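Local coordinates for protein 336aa long hypothetical dTDP-glucose 4,6-dehydratase (PDB 2HUN) that binds NAD in a Rossmann-fold domain and is probably a dTDP-glucose 4,6-dehydratase, an enzyme of nucleotide-sugar metabolism, at residues Val214-Ala226 / Ile242-Val254. Sequence-based numbering, arbitrary orientation.
Sequences VRDWLYVEDHVRA and ISAGEEKTNLEVV
With CG trans to its own backbone N (chi1 -175°), D216 carries its carboxylate from strand 215-219 into the loop 243-246. There OD2 accepts A244 N at 3.0 Å through its syn lone pair, and OD1 meets E246 N at 2.6 Å nearly head-on. A short acidic side chain suits this place, since its two oxygens can take separate amides of one loop; T179 OG1 also bonds OD2. G245 adopts a positive phi that a residue without CB accommodates easily. Beyond the loop the chains pair antiparallel: R215 and K248 form a hydrogen-bonded pair, K248 N reaching R215 O at 2.9 Å, and W217 N bonds E246 O.

W217 swings its indole toward helix 250-260, where V253 CG2 lies obliquely to it, 3.6 Å from NE1. W217 CH2 sits 3.8 Å above one face of the R215 guanidinium, offset toward its rim, and R215 NH2 sends a weak bond to N250 OD1. T249, whose hydroxyl suits an N-cap, forms a capping box with E252 at the start of helix 250-260. At the buried other end, branched I242 can give CD1 to A226 CB (3.6 Å) and the H223 ring edge, and CG2 to L218 CD2. H223 ND1 bonds N181, an NAD-binding residue, so this end adjoins the cofactor site. Strand 247-248 adds an antiparallel edge to strand 215-219, itself parallel to strand 172-182 in the Rossmann-type sheet, as befits an extended short-chain dehydrogenase/reductase.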
ATOM      1  N   VAL A 214     -12.073 -20.980  -8.826  1.00 46.90           N
ATOM      2  CA  VAL A 214     -10.696 -21.433  -8.831  1.00 46.56           C
ATOM      3  C   VAL A 214      -9.539 -20.653  -8.236  1.00 46.51           C
ATOM      4  O   VAL A 214      -9.660 -19.504  -7.805  1.00 47.67           O
ATOM      5  CB  VAL A 214     -10.305 -21.769 -10.272  1.00 46.38           C
ATOM      6  CG1 VAL A 214     -11.346 -22.698 -10.882  1.00 44.96           C
ATOM      7  CG2 VAL A 214     -10.203 -20.487 -11.090  1.00 46.18           C
ATOM      8  N   ARG A 215      -8.402 -21.340  -8.231  1.00 44.78           N
ATOM      9  CA  ARG A 215      -7.131 -20.816  -7.770  1.00 43.36           C
ATOM     10  C   ARG A 215      -6.100 -21.308  -8.769  1.00 39.32           C
ATOM     11  O   ARG A 215      -6.244 -22.387  -9.345  1.00 38.06           O
ATOM     12  CB  ARG A 215      -6.784 -21.330  -6.366  1.00 44.89           C
ATOM     13  CG  ARG A 215      -7.429 -20.525  -5.253  1.00 48.02           C
ATOM     14  CD  ARG A 215      -6.814 -20.824  -3.897  1.00 50.37           C
ATOM     15  NE  ARG A 215      -7.065 -22.192  -3.451  1.00 51.20           N
ATOM     16  CZ  ARG A 215      -6.749 -22.644  -2.242  1.00 52.23           C
ATOM     17  NH1 ARG A 215      -6.169 -21.833  -1.366  1.00 52.13           N
ATOM     18  NH2 ARG A 215      -7.021 -23.898  -1.904  1.00 51.36           N
ATOM     19  N   ASP A 216      -5.078 -20.495  -8.991  1.00 36.65           N
ATOM     20  CA  ASP A 216      -4.014 -20.846  -9.909  1.00 35.22           C
ATOM     21  C   ASP A 216      -2.940 -21.553  -9.085  1.00 32.48           C
ATOM     22  O   ASP A 216      -2.587 -21.102  -7.995  1.00 32.95           O
ATOM     23  CB  ASP A 216      -3.446 -19.580 -10.562  1.00 34.96           C
ATOM     24  CG  ASP A 216      -2.410 -19.887 -11.626  1.00 38.26           C
ATOM     25  OD1 ASP A 216      -2.775 -20.517 -12.640  1.00 38.61           O
ATOM     26  OD2 ASP A 216      -1.230 -19.505 -11.449  1.00 40.45           O
ATOM     27  N   TRP A 217      -2.438 -22.670  -9.595  1.00 30.54           N
ATOM     28  CA  TRP A 217      -1.410 -23.414  -8.886  1.00 27.56           C
ATOM     29  C   TRP A 217      -0.092 -23.344  -9.629  1.00 26.31           C
ATOM     30  O   TRP A 217      -0.010 -23.669 -10.817  1.00 25.40           O
ATOM     31  CB  TRP A 217      -1.853 -24.864  -8.675  1.00 27.50           C
ATOM     32  CG  TRP A 217      -3.050 -24.945  -7.775  1.00 29.78           C
ATOM     33  CD1 TRP A 217      -4.363 -24.988  -8.152  1.00 30.43           C
ATOM     34  CD2 TRP A 217      -3.047 -24.869  -6.343  1.00 29.72           C
ATOM     35  NE1 TRP A 217      -5.177 -24.936  -7.045  1.00 30.20           N
ATOM     36  CE2 TRP A 217      -4.395 -24.865  -5.921  1.00 29.96           C
ATOM     37  CE3 TRP A 217      -2.035 -24.799  -5.375  1.00 28.62           C
ATOM     38  CZ2 TRP A 217      -4.757 -24.794  -4.571  1.00 28.95           C
ATOM     39  CZ3 TRP A 217      -2.398 -24.728  -4.032  1.00 29.36           C
ATOM     40  CH2 TRP A 217      -3.747 -24.727  -3.646  1.00 29.88           C
ATOM     41  N   LEU A 218       0.938 -22.898  -8.919  1.00 24.64           N
ATOM     42  CA  LEU A 218       2.271 -22.752  -9.489  1.00 24.19           C
ATOM     43  C   LEU A 218       3.291 -23.612  -8.745  1.00 22.93           C
ATOM     44  O   LEU A 218       3.479 -23.442  -7.538  1.00 22.95           O
ATOM     45  CB  LEU A 218       2.681 -21.277  -9.413  1.00 25.22           C
ATOM     46  CG  LEU A 218       4.076 -20.835  -9.859  1.00 24.68           C
ATOM     47  CD1 LEU A 218       4.202 -20.981 -11.361  1.00 24.71           C
ATOM     48  CD2 LEU A 218       4.295 -19.386  -9.449  1.00 27.37           C
ATOM     49  N   TYR A 219       3.951 -24.525  -9.454  1.00 23.59           N
ATOM     50  CA  TYR A 219       4.962 -25.371  -8.814  1.00 23.93           C
ATOM     51  C   TYR A 219       6.038 -24.446  -8.247  1.00 23.22           C
ATOM     52  O   TYR A 219       6.535 -23.567  -8.948  1.00 24.58           O
ATOM     53  CB  TYR A 219       5.582 -26.349  -9.815  1.00 24.28           C
ATOM     54  CG  TYR A 219       6.501 -27.364  -9.158  1.00 25.85           C
ATOM     55  CD1 TYR A 219       6.039 -28.185  -8.128  1.00 25.41           C
ATOM     56  CD2 TYR A 219       7.842 -27.474  -9.536  1.00 26.02           C
ATOM     57  CE1 TYR A 219       6.887 -29.084  -7.484  1.00 27.29           C
ATOM     58  CE2 TYR A 219       8.698 -28.370  -8.900  1.00 28.16           C
ATOM     59  CZ  TYR A 219       8.214 -29.170  -7.870  1.00 27.81           C
ATOM     60  OH  TYR A 219       9.059 -30.026  -7.210  1.00 27.43           O
ATOM     61  N   VAL A 220       6.393 -24.639  -6.981  1.00 22.88           N
ATOM     62  CA  VAL A 220       7.370 -23.770  -6.334  1.00 21.75           C
ATOM     63  C   VAL A 220       8.675 -23.573  -7.104  1.00 23.59           C
ATOM     64  O   VAL A 220       9.188 -22.455  -7.170  1.00 22.31           O
ATOM     65  CB  VAL A 220       7.687 -24.251  -4.888  1.00 22.66           C
ATOM     66  CG1 VAL A 220       8.450 -25.580  -4.914  1.00 21.37           C
ATOM     67  CG2 VAL A 220       8.477 -23.177  -4.149  1.00 18.98           C
ATOM     68  N   GLU A 221       9.220 -24.630  -7.700  1.00 23.81           N
ATOM     69  CA  GLU A 221      10.468 -24.460  -8.445  1.00 27.18           C
ATOM     70  C   GLU A 221      10.287 -23.468  -9.604  1.00 28.38           C
ATOM     71  O   GLU A 221      11.215 -22.720  -9.938  1.00 27.74           O
ATOM     72  CB  GLU A 221      10.987 -25.799  -8.987  1.00 27.09           C
ATOM     73  CG  GLU A 221      12.433 -25.726  -9.481  1.00 30.63           C
ATOM     74  CD  GLU A 221      12.869 -26.979 -10.219  1.00 33.34           C
ATOM     75  OE1 GLU A 221      12.696 -28.085  -9.670  1.00 37.28           O
ATOM     76  OE2 GLU A 221      13.388 -26.862 -11.350  1.00 34.17           O
ATOM     77  N   ASP A 222       9.099 -23.464 -10.213  1.00 27.48           N
ATOM     78  CA  ASP A 222       8.814 -22.544 -11.312  1.00 26.79           C
ATOM     79  C   ASP A 222       8.753 -21.111 -10.788  1.00 25.66           C
ATOM     80  O   ASP A 222       9.151 -20.174 -11.479  1.00 24.34           O
ATOM     81  CB  ASP A 222       7.491 -22.896 -11.999  1.00 26.57           C
ATOM     82  CG  ASP A 222       7.672 -23.865 -13.148  1.00 26.12           C
ATOM     83  OD1 ASP A 222       8.718 -23.793 -13.830  1.00 24.91           O
ATOM     84  OD2 ASP A 222       6.761 -24.687 -13.384  1.00 27.09           O
ATOM     85  N   HIS A 223       8.233 -20.941  -9.576  1.00 24.11           N
ATOM     86  CA  HIS A 223       8.171 -19.620  -8.968  1.00 24.02           C
ATOM     87  C   HIS A 223       9.630 -19.206  -8.760  1.00 24.02           C
ATOM     88  O   HIS A 223      10.033 -18.094  -9.105  1.00 24.18           O
ATOM     89  CB  HIS A 223       7.441 -19.672  -7.618  1.00 22.79           C
ATOM     90  CG  HIS A 223       7.380 -18.352  -6.902  1.00 23.11           C
ATOM     91  ND1 HIS A 223       7.222 -18.255  -5.534  1.00 20.98           N
ATOM     92  CD2 HIS A 223       7.440 -17.079  -7.364  1.00 20.03           C
ATOM     93  CE1 HIS A 223       7.192 -16.980  -5.185  1.00 23.30           C
ATOM     94  NE2 HIS A 223       7.322 -16.246  -6.277  1.00 19.90           N
ATOM     95  N   VAL A 224      10.417 -20.125  -8.212  1.00 24.85           N
ATOM     96  CA  VAL A 224      11.836 -19.897  -7.947  1.00 23.84           C
ATOM     97  C   VAL A 224      12.582 -19.472  -9.209  1.00 24.50           C
ATOM     98  O   VAL A 224      13.377 -18.533  -9.179  1.00 24.18           O
ATOM     99  CB  VAL A 224      12.495 -21.174  -7.356  1.00 26.37           C
ATOM    100  CG1 VAL A 224      14.002 -21.107  -7.504  1.00 26.41           C
ATOM    101  CG2 VAL A 224      12.137 -21.302  -5.875  1.00 26.79           C
ATOM    102  N   ARG A 225      12.318 -20.160 -10.317  1.00 23.90           N
ATOM    103  CA  ARG A 225      12.968 -19.838 -11.583  1.00 23.57           C
ATOM    104  C   ARG A 225      12.594 -18.431 -12.028  1.00 25.14           C
ATOM    105  O   ARG A 225      13.437 -17.692 -12.559  1.00 25.30           O
ATOM    106  CB  ARG A 225      12.583 -20.867 -12.654  1.00 26.16           C
ATOM    107  CG  ARG A 225      13.272 -22.224 -12.465  1.00 26.17           C
ATOM    108  CD  ARG A 225      12.681 -23.311 -13.361  1.00 27.56           C
ATOM    109  NE  ARG A 225      13.308 -24.616 -13.134  1.00 27.55           N
ATOM    110  CZ  ARG A 225      14.505 -24.973 -13.597  1.00 31.84           C
ATOM    111  NH1 ARG A 225      15.222 -24.125 -14.326  1.00 31.94           N
ATOM    112  NH2 ARG A 225      14.998 -26.175 -13.320  1.00 31.85           N
ATOM    113  N   ALA A 226      11.332 -18.061 -11.806  1.00 23.01           N
ATOM    114  CA  ALA A 226      10.856 -16.730 -12.160  1.00 21.10           C
ATOM    115  C   ALA A 226      11.581 -15.676 -11.318  1.00 21.25           C
ATOM    116  O   ALA A 226      12.036 -14.667 -11.847  1.00 22.06           O
ATOM    117  CB  ALA A 226       9.346 -16.631 -11.935  1.00 18.95           C
ATOM    118  N   ILE A 242       3.377 -13.442 -11.617  1.00 20.46           N
ATOM    119  CA  ILE A 242       3.878 -14.782 -11.922  1.00 20.63           C
ATOM    120  C   ILE A 242       2.738 -15.772 -11.699  1.00 22.02           C
ATOM    121  O   ILE A 242       2.261 -15.931 -10.573  1.00 21.31           O
ATOM    122  CB  ILE A 242       5.058 -15.175 -11.002  1.00 19.88           C
ATOM    123  CG1 ILE A 242       6.167 -14.118 -11.083  1.00 18.64           C
ATOM    124  CG2 ILE A 242       5.599 -16.535 -11.416  1.00 19.91           C
ATOM    125  CD1 ILE A 242       7.306 -14.335 -10.087  1.00 19.30           C
ATOM    126  N   SER A 243       2.310 -16.423 -12.778  1.00 22.39           N
ATOM    127  CA  SER A 243       1.223 -17.390 -12.731  1.00 25.38           C
ATOM    128  C   SER A 243       1.405 -18.462 -13.796  1.00 25.19           C
ATOM    129  O   SER A 243       1.944 -18.208 -14.876  1.00 26.78           O
ATOM    130  CB  SER A 243      -0.130 -16.690 -12.931  1.00 25.47           C
ATOM    131  OG  SER A 243      -0.208 -16.085 -14.213  1.00 28.57           O
ATOM    132  N   ALA A 244       0.941 -19.666 -13.490  1.00 25.84           N
ATOM    133  CA  ALA A 244       1.080 -20.784 -14.404  1.00 26.98           C
ATOM    134  C   ALA A 244      -0.083 -20.958 -15.370  1.00 26.95           C
ATOM    135  O   ALA A 244       0.037 -21.678 -16.358  1.00 28.52           O
ATOM    136  CB  ALA A 244       1.286 -22.063 -13.610  1.00 28.12           C
ATOM    137  N   GLY A 245      -1.200 -20.298 -15.094  1.00 27.05           N
ATOM    138  CA  GLY A 245      -2.358 -20.447 -15.951  1.00 29.00           C
ATOM    139  C   GLY A 245      -2.968 -21.824 -15.744  1.00 29.36           C
ATOM    140  O   GLY A 245      -3.452 -22.452 -16.681  1.00 31.01           O
ATOM    141  N   GLU A 246      -2.928 -22.297 -14.503  1.00 29.43           N
ATOM    142  CA  GLU A 246      -3.471 -23.607 -14.146  1.00 29.98           C
ATOM    143  C   GLU A 246      -4.508 -23.373 -13.058  1.00 29.79           C
ATOM    144  O   GLU A 246      -4.284 -23.708 -11.889  1.00 27.49           O
ATOM    145  CB  GLU A 246      -2.369 -24.528 -13.591  1.00 31.97           C
ATOM    146  CG  GLU A 246      -1.218 -24.874 -14.542  1.00 33.36           C
ATOM    147  CD  GLU A 246      -1.644 -25.765 -15.695  1.00 34.86           C
ATOM    148  OE1 GLU A 246      -2.775 -26.289 -15.656  1.00 34.21           O
ATOM    149  OE2 GLU A 246      -0.842 -25.951 -16.639  1.00 37.24           O
ATOM    150  N   GLU A 247      -5.632 -22.776 -13.438  1.00 29.42           N
ATOM    151  CA  GLU A 247      -6.686 -22.485 -12.475  1.00 31.31           C
ATOM    152  C   GLU A 247      -7.578 -23.691 -12.303  1.00 32.73           C
ATOM    153  O   GLU A 247      -8.187 -24.174 -13.259  1.00 32.64           O
ATOM    154  CB  GLU A 247      -7.481 -21.263 -12.931  1.00 32.01           C
ATOM    155  CG  GLU A 247      -6.590 -20.040 -13.054  1.00 35.72           C
ATOM    156  CD  GLU A 247      -7.322 -18.790 -13.488  1.00 36.68           C
ATOM    157  OE1 GLU A 247      -8.513 -18.878 -13.850  1.00 39.71           O
ATOM    158  OE2 GLU A 247      -6.692 -17.715 -13.471  1.00 36.26           O
ATOM    159  N   LYS A 248      -7.640 -24.185 -11.073  1.00 33.28           N
ATOM    160  CA  LYS A 248      -8.435 -25.362 -10.767  1.00 35.80           C
ATOM    161  C   LYS A 248      -9.151 -25.240  -9.432  1.00 37.08           C
ATOM    162  O   LYS A 248      -8.776 -24.436  -8.578  1.00 36.60           O
ATOM    163  CB  LYS A 248      -7.534 -26.597 -10.735  1.00 35.90           C
ATOM    164  CG  LYS A 248      -6.794 -26.860 -12.034  1.00 37.71           C
ATOM    165  CD  LYS A 248      -5.828 -28.015 -11.903  1.00 35.27           C
ATOM    166  CE  LYS A 248      -5.118 -28.277 -13.219  1.00 36.46           C
ATOM    167  NZ  LYS A 248      -6.067 -28.643 -14.305  1.00 37.69           N
ATOM    168  N   THR A 249     -10.192 -26.047  -9.267  1.00 38.33           N
ATOM    169  CA  THR A 249     -10.956 -26.069  -8.029  1.00 39.57           C
ATOM    170  C   THR A 249     -10.341 -27.161  -7.174  1.00 38.88           C
ATOM    171  O   THR A 249      -9.601 -28.004  -7.684  1.00 38.86           O
ATOM    172  CB  THR A 249     -12.418 -26.413  -8.296  1.00 40.78           C
ATOM    173  OG1 THR A 249     -12.502 -27.717  -8.886  1.00 42.54           O
ATOM    174  CG2 THR A 249     -13.015 -25.405  -9.245  1.00 41.44           C
ATOM    175  N   ASN A 250     -10.632 -27.152  -5.880  1.00 39.18           N
ATOM    176  CA  ASN A 250     -10.077 -28.165  -4.997  1.00 39.78           C
ATOM    177  C   ASN A 250     -10.428 -29.580  -5.448  1.00 39.72           C
ATOM    178  O   ASN A 250      -9.592 -30.482  -5.386  1.00 39.52           O
ATOM    179  CB  ASN A 250     -10.542 -27.930  -3.561  1.00 40.80           C
ATOM    180  CG  ASN A 250     -10.007 -26.630  -2.988  1.00 42.06           C
ATOM    181  OD1 ASN A 250      -9.111 -26.011  -3.563  1.00 43.38           O
ATOM    182  ND2 ASN A 250     -10.543 -26.216  -1.849  1.00 41.71           N
ATOM    183  N   LEU A 251     -11.657 -29.780  -5.912  1.00 39.74           N
ATOM    184  CA  LEU A 251     -12.055 -31.103  -6.370  1.00 40.53           C
ATOM    185  C   LEU A 251     -11.165 -31.529  -7.528  1.00 40.37           C
ATOM    186  O   LEU A 251     -10.733 -32.677  -7.593  1.00 40.62           O
ATOM    187  CB  LEU A 251     -13.521 -31.119  -6.814  1.00 41.69           C
ATOM    188  CG  LEU A 251     -13.996 -32.453  -7.407  1.00 42.72           C
ATOM    189  CD1 LEU A 251     -13.701 -33.594  -6.440  1.00 42.25           C
ATOM    190  CD2 LEU A 251     -15.485 -32.379  -7.712  1.00 42.85           C
ATOM    191  N   GLU A 252     -10.896 -30.599  -8.442  1.00 39.97           N
ATOM    192  CA  GLU A 252     -10.043 -30.886  -9.592  1.00 39.64           C
ATOM    193  C   GLU A 252      -8.647 -31.280  -9.137  1.00 37.90           C
ATOM    194  O   GLU A 252      -8.060 -32.235  -9.652  1.00 36.75           O
ATOM    195  CB  GLU A 252      -9.934 -29.663 -10.506  1.00 40.87           C
ATOM    196  CG  GLU A 252     -11.056 -29.520 -11.517  1.00 43.99           C
ATOM    197  CD  GLU A 252     -10.896 -28.274 -12.372  1.00 44.56           C
ATOM    198  OE1 GLU A 252     -10.900 -27.160 -11.801  1.00 41.88           O
ATOM    199  OE2 GLU A 252     -10.761 -28.414 -13.608  1.00 45.70           O
ATOM    200  N   VAL A 253      -8.116 -30.525  -8.179  1.00 37.37           N
ATOM    201  CA  VAL A 253      -6.787 -30.789  -7.646  1.00 35.40           C
ATOM    202  C   VAL A 253      -6.766 -32.177  -7.019  1.00 35.38           C
ATOM    203  O   VAL A 253      -5.891 -32.989  -7.320  1.00 34.68           O
ATOM    204  CB  VAL A 253      -6.392 -29.728  -6.590  1.00 34.95           C
ATOM    205  CG1 VAL A 253      -5.065 -30.098  -5.938  1.00 33.23           C
ATOM    206  CG2 VAL A 253      -6.284 -28.356  -7.256  1.00 35.79           C
ATOM    207  N   VAL A 254      -7.745 -32.451  -6.162  1.00 36.13           N
ATOM    208  CA  VAL A 254      -7.835 -33.748  -5.499  1.00 36.89           C
ATOM    209  C   VAL A 254      -7.948 -34.909  -6.487  1.00 36.19           C
ATOM    210  O   VAL A 254      -7.249 -35.909  -6.347  1.00 37.03           O
ATOM    211  CB  VAL A 254      -9.022 -33.779  -4.519  1.00 36.57           C
ATOM    212  CG1 VAL A 254      -9.269 -35.202  -4.037  1.00 38.10           C
ATOM    213  CG2 VAL A 254      -8.724 -32.871  -3.333  1.00 34.81           C
TER